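Local coordinates for protein cysteine desulfurase (Stenotrophomonas maltophilia, PDB 6WCI) that probably removes sulfur from L-cysteine with the help of pyridoxal 5'-phosphate, leaving L-alanine and passing the sulfur to a carrier, at residues A73-A78 with S84-A89; T114-N119 with P267-G272. One frame throughout, in Å; residues are numbered along the deposited sequence.

Interaction 1 (A73-A78 with S84-A89)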
loop_
_atom_site.group_PDB
_atom_site.type_symbol
_atom_site.label_atom_id
_atom_site.label_comp_id
_atom_site.label_asym_id
_atom_site.label_seq_id
_atom_site.Cartn_x
_atom_site.Cartn_y
_atom_site.Cartn_z
ATOM N N ALA B 73 14.970 7.759 0.424
ATOM C CA ALA B 73 14.699 8.716 1.494
ATOM C C ALA B 73 13.196 8.957 1.488
ATOM O O ALA B 73 12.494 8.509 0.581
ATOM C CB ALA B 73 15.471 10.022 1.301
ATOM N N ASN B 74 12.698 9.654 2.512
ATOM C CA ASN B 74 11.274 9.939 2.567
ATOM C C ASN B 74 10.963 11.198 1.758
ATOM O O ASN B 74 11.854 11.963 1.395
ATOM C CB ASN B 74 10.798 10.091 4.020
ATOM C CG ASN B 74 9.402 9.530 4.228
ATOM O OD1 ASN B 74 8.507 9.727 3.403
ATOM N ND2 ASN B 74 9.212 8.809 5.327
ATOM N N VAL B 75 9.677 11.424 1.495
ATOM C CA VAL B 75 9.236 12.496 0.611
ATOM C C VAL B 75 8.504 13.570 1.417
ATOM O O VAL B 75 8.250 13.422 2.608
ATOM C CB VAL B 75 8.351 11.969 -0.534
ATOM C CG1 VAL B 75 9.167 11.056 -1.443
ATOM C CG2 VAL B 75 7.160 11.222 0.033
ATOM N N SER B 76 8.164 14.668 0.731
ATOM C CA SER B 76 7.477 15.849 1.267
ATOM C C SER B 76 8.310 16.614 2.297
ATOM O O SER B 76 9.154 16.026 2.982
ATOM C CB SER B 76 6.114 15.470 1.866
ATOM O OG SER B 76 5.341 16.635 2.135
ATOM N N ARG B 77 8.049 17.921 2.417
ATOM C CA ARG B 77 8.848 18.814 3.260
ATOM C C ARG B 77 10.326 18.443 3.162
ATOM O O ARG B 77 11.035 18.339 4.164
ATOM C CB ARG B 77 8.373 18.787 4.722
ATOM C CG ARG B 77 7.730 20.087 5.238
ATOM C CD ARG B 77 8.014 20.392 6.742
ATOM N NE ARG B 77 8.187 19.191 7.564
ATOM C CZ ARG B 77 8.032 19.131 8.887
ATOM N NH1 ARG B 77 7.673 20.204 9.592
ATOM N NH2 ARG B 77 8.228 17.973 9.507
ATOM N N ALA B 78 10.786 18.236 1.927
ATOM C CA ALA B 78 12.137 17.763 1.679
ATOM C C ALA B 78 13.169 18.750 2.205
ATOM O O ALA B 78 13.088 19.963 1.966
ATOM C CB ALA B 78 12.338 17.527 0.182
ATOM N N SER B 84 14.995 15.418 -1.379
ATOM C CA SER B 84 14.563 16.214 -2.521
ATOM C C SER B 84 14.472 15.362 -3.781
ATOM O O SER B 84 13.480 15.420 -4.516
ATOM C CB SER B 84 15.525 17.383 -2.732
ATOM O OG SER B 84 15.280 18.033 -3.960
ATOM N N GLU B 85 15.509 14.559 -4.047
ATOM C CA GLU B 85 15.473 13.682 -5.212
ATOM C C GLU B 85 14.290 12.728 -5.143
ATOM O O GLU B 85 13.590 12.520 -6.143
ATOM C CB GLU B 85 16.785 12.904 -5.331
ATOM C CG GLU B 85 17.997 13.805 -5.461
ATOM C CD GLU B 85 19.283 13.041 -5.719
ATOM O OE1 GLU B 85 19.217 11.812 -5.939
ATOM O OE2 GLU B 85 20.361 13.672 -5.705
ATOM N N ALA B 86 14.039 12.153 -3.964
ATOM C CA ALA B 86 12.929 11.221 -3.809
ATOM C C ALA B 86 11.589 11.912 -4.031
ATOM O O ALA B 86 10.685 11.340 -4.652
ATOM C CB ALA B 86 12.986 10.582 -2.423
ATOM N N THR B 87 11.446 13.140 -3.530
ATOM C CA THR B 87 10.198 13.875 -3.693
ATOM C C THR B 87 9.953 14.223 -5.154
ATOM O O THR B 87 8.831 14.072 -5.660
ATOM C CB THR B 87 10.220 15.138 -2.830
ATOM O OG1 THR B 87 10.379 14.764 -1.458
ATOM C CG2 THR B 87 8.910 15.925 -2.989
ATOM N N ASP B 88 10.987 14.703 -5.846
ATOM C CA ASP B 88 10.829 15.035 -7.261
ATOM C C ASP B 88 10.444 13.807 -8.076
ATOM O O ASP B 88 9.600 13.888 -8.975
ATOM C CB ASP B 88 12.112 15.662 -7.803
ATOM C CG ASP B 88 12.421 16.996 -7.152
ATOM O OD1 ASP B 88 11.571 17.497 -6.380
ATOM O OD2 ASP B 88 13.510 17.547 -7.405
ATOM N N ALA B 89 11.044 12.658 -7.772
ATOM C CA ALA B 89 10.702 11.438 -8.496
ATOM C C ALA B 89 9.272 11.003 -8.199
ATOM O O ALA B 89 8.536 10.580 -9.103
ATOM C CB ALA B 89 11.694 10.333 -8.128
#

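Interaction 2 (T114-N119 with P267-G272)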
loop_
_atom_site.group_PDB
_atom_site.type_symbol
_atom_site.label_atom_id
_atom_site.label_comp_id
_atom_site.label_asym_id
_atom_site.label_seq_id
_atom_site.Cartn_x
_atom_site.Cartn_y
_atom_site.Cartn_z
ATOM N N THR B 114 -6.568 -0.673 -7.211
ATOM C CA THR B 114 -7.971 -0.377 -7.486
ATOM C C THR B 114 -8.828 -0.609 -6.255
ATOM O O THR B 114 -9.728 0.187 -5.952
ATOM C CB THR B 114 -8.474 -1.245 -8.638
ATOM O OG1 THR B 114 -8.050 -0.682 -9.886
ATOM C CG2 THR B 114 -10.005 -1.356 -8.617
ATOM N N THR B 115 -8.568 -1.706 -5.543
ATOM C CA THR B 115 -9.399 -2.070 -4.403
ATOM C C THR B 115 -9.460 -0.931 -3.393
ATOM O O THR B 115 -10.543 -0.535 -2.947
ATOM C CB THR B 115 -8.850 -3.343 -3.760
ATOM O OG1 THR B 115 -8.794 -4.385 -4.736
ATOM C CG2 THR B 115 -9.741 -3.770 -2.608
ATOM N N PHE B 116 -8.298 -0.364 -3.044
ATOM C CA PHE B 116 -8.290 0.772 -2.129
ATOM C C PHE B 116 -9.005 1.971 -2.736
ATOM O O PHE B 116 -9.777 2.657 -2.050
ATOM C CB PHE B 116 -6.856 1.149 -1.746
ATOM C CG PHE B 116 -6.779 2.178 -0.642
ATOM C CD1 PHE B 116 -7.090 3.504 -0.882
ATOM C CD2 PHE B 116 -6.409 1.810 0.639
ATOM C CE1 PHE B 116 -7.046 4.443 0.132
ATOM C CE2 PHE B 116 -6.349 2.748 1.657
ATOM C CZ PHE B 116 -6.670 4.065 1.406
ATOM N N ALA B 117 -8.727 2.267 -4.007
ATOM C CA ALA B 117 -9.389 3.378 -4.690
ATOM C C ALA B 117 -10.911 3.315 -4.550
ATOM O O ALA B 117 -11.558 4.323 -4.249
ATOM C CB ALA B 117 -8.996 3.384 -6.170
ATOM N N ILE B 118 -11.507 2.141 -4.786
ATOM C CA ILE B 118 -12.965 2.044 -4.724
ATOM C C ILE B 118 -13.449 2.168 -3.282
ATOM O O ILE B 118 -14.448 2.837 -3.005
ATOM C CB ILE B 118 -13.457 0.742 -5.393
ATOM C CG1 ILE B 118 -13.189 0.781 -6.902
ATOM C CG2 ILE B 118 -14.953 0.532 -5.154
ATOM C CD1 ILE B 118 -13.636 -0.490 -7.654
ATOM N N ASN B 119 -12.731 1.561 -2.338
ATOM C CA ASN B 119 -13.127 1.645 -0.932
ATOM C C ASN B 119 -13.092 3.082 -0.423
ATOM O O ASN B 119 -13.893 3.461 0.445
ATOM C CB ASN B 119 -12.217 0.751 -0.084
ATOM C CG ASN B 119 -12.665 -0.694 -0.069
ATOM O OD1 ASN B 119 -13.498 -1.090 0.754
ATOM N ND2 ASN B 119 -12.096 -1.502 -0.964
ATOM N N PRO B 267 -15.099 13.875 3.137
ATOM C CA PRO B 267 -14.274 13.912 4.354
ATOM C C PRO B 267 -13.067 13.004 4.213
ATOM O O PRO B 267 -13.070 12.070 3.397
ATOM C CB PRO B 267 -15.229 13.397 5.438
ATOM C CG PRO B 267 -16.152 12.487 4.680
ATOM C CD PRO B 267 -16.371 13.168 3.359
ATOM N N PRO B 268 -12.003 13.254 4.971
ATOM C CA PRO B 268 -10.838 12.369 4.895
ATOM C C PRO B 268 -11.210 10.948 5.273
ATOM O O PRO B 268 -12.185 10.703 5.992
ATOM C CB PRO B 268 -9.848 12.979 5.896
ATOM C CG PRO B 268 -10.601 13.993 6.683
ATOM C CD PRO B 268 -11.788 14.404 5.867
ATOM N N PHE B 269 -10.437 10.003 4.741
ATOM C CA PHE B 269 -10.641 8.588 5.018
ATOM C C PHE B 269 -9.599 8.122 6.030
ATOM O O PHE B 269 -9.880 8.060 7.229
ATOM C CB PHE B 269 -10.567 7.768 3.717
ATOM C CG PHE B 269 -10.841 6.306 3.906
ATOM C CD1 PHE B 269 -11.663 5.874 4.933
ATOM C CD2 PHE B 269 -10.262 5.366 3.077
ATOM C CE1 PHE B 269 -11.904 4.530 5.122
ATOM C CE2 PHE B 269 -10.500 4.018 3.259
ATOM C CZ PHE B 269 -11.326 3.601 4.282
ATOM N N LEU B 270 -8.397 7.791 5.580
ATOM C CA LEU B 270 -7.335 7.475 6.529
ATOM C C LEU B 270 -6.765 8.763 7.110
ATOM O O LEU B 270 -6.572 9.755 6.398
ATOM C CB LEU B 270 -6.229 6.652 5.872
ATOM C CG LEU B 270 -6.366 5.115 5.893
ATOM C CD1 LEU B 270 -7.722 4.663 5.443
ATOM C CD2 LEU B 270 -5.282 4.424 5.069
ATOM N N GLY B 271 -6.508 8.742 8.414
ATOM C CA GLY B 271 -5.904 9.864 9.114
ATOM C C GLY B 271 -4.464 9.571 9.492
ATOM O O GLY B 271 -4.100 8.426 9.770
ATOM N N GLY B 272 -3.645 10.613 9.504
ATOM C CA GLY B 272 -2.252 10.460 9.866
ATOM C C GLY B 272 -1.450 11.633 9.330
ATOM O O GLY B 272 -2.010 12.664 8.954
#

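Interaction 1 (A73-A78 with S84-A89)
The loop that leads from helix 58-70 into helix 81-101 doubles back over the first turns of the helix it enters, laying Val-75 and Ser-76 against Ala-86 and Thr-87. The polar centre is the Thr-87 hydroxyl. With chi1 at -60°, OG1 points away from the residue's own carbonyl carbon, and from there it serves both its own helix and the loop. It bonds to the carbonyl of Gly-83, one turn earlier, and it accepts Ser-76 N at 3.1 Å from OG1, a bent bond with an N-H...O angle of 135°. Val-75 CA crowds in on the same oxygen, 3.3 Å from Thr-87 OG1. Next to it Val-75 CG1 lies alongside the helix backbone, 3.6 Å from Ala-86 O, and makes the apolar touch of the contact with Ala-86 CB at 4.0 Å. Ala-73 O touches the same Ala-86 CB, at 3.7 Å, so Ala-86 CB meets the loop at two places. This helix-entry loop belongs to the dimer interface of a class-V aminotransferase-type enzyme: Asn-74 packs on His-245 and Arg-77 on His-383 of the second subunit, sequence neighbours of the cofactor-bearing residue 246 and of the modified cysteine at 384. Asn-74 turns its carbonyl back on the chain, so that Val-75 N meets a lone pair of Asn-74 OD1 at 2.8 Å, while ND2 reaches Asn-52 O of the second subunit and Thr-297 OG1 of its own. Both ends of the amide are thus engaged, which fixes its flip. At the far end of the loop Ala-78 CB rests 3.7 Å from Ser-84 N.

Interaction 2 (T114-N119 with P267-G272)
Phe-116 and Phe-269 both carry CG anti to the backbone N (chi1 -171° and -177°), which brings each ring from its own segment toward the other. There the two side chains cross obliquely, Phe-116 CZ coming within 4.2 Å of Phe-269 CD2. Leu-270 completes the cluster, its two methyls doing different jobs. CD2 meets the edge of the Phe-116 ring, in its plane, 3.9 Å from both Phe-116 CZ and Phe-116 CE2; CD1 lies over one face of the neighbouring Phe-269 ring, displaced toward the rim. Phe-269 also stacks with Tyr-123 of helix 114-126 and meets Tyr-123 of the second subunit edge-to-face, and Leu-270 of that subunit packs on Phe-116, so the cluster is part of the dimer interface. On the helix, Asn-119 folds its amide back: ND2 reaches Thr-115 O at 2.7 Å in a nearly straight bond (168°), from the opposite face of the carbonyl plane to Asn-119 N, which takes the same oxygen. Its OD1 accepts Gly-271 N of the second subunit, and Gly-271 here gives its N-H to Asn-119 there. One residue pair therefore stitches the subunits twice. Thr-115 OG1, in turn, bonds a phosphate oxygen of the pyridoxal-phosphate-modified residue 246. Across the segments no polar pair is bonded, and the closest contacts are between hydrocarbon groups. Shape and burial thus hold the Phe-116, Phe-269 and Leu-270 cluster, whereas Pro-267 O bonds Ser-124 OG further along the helix and the amide of Asn-119 serves its own helix turn and the other subunit.

Followed from the N terminus, the chain makes interaction 1 first, and that contact is finished before interaction 2 opens: the two are in series, neither nested nor crossed. Interaction 1 closes a short loop of five intervening residues at the start of helix 81-101, near the outside of the chain. Interaction 2 closes a far longer one, its 147 intervening residues carrying six of the seven strands of the large mixed sheet and the cofactor-bearing residue 246, and so ties helix 114-126 to the loop beyond helix 260-265. The centres of interaction 1 and interaction 2 are about 23 Å apart. The nearest atoms of interaction 1 and interaction 2 are about 11 Å apart; what they share is the second subunit, which both contact.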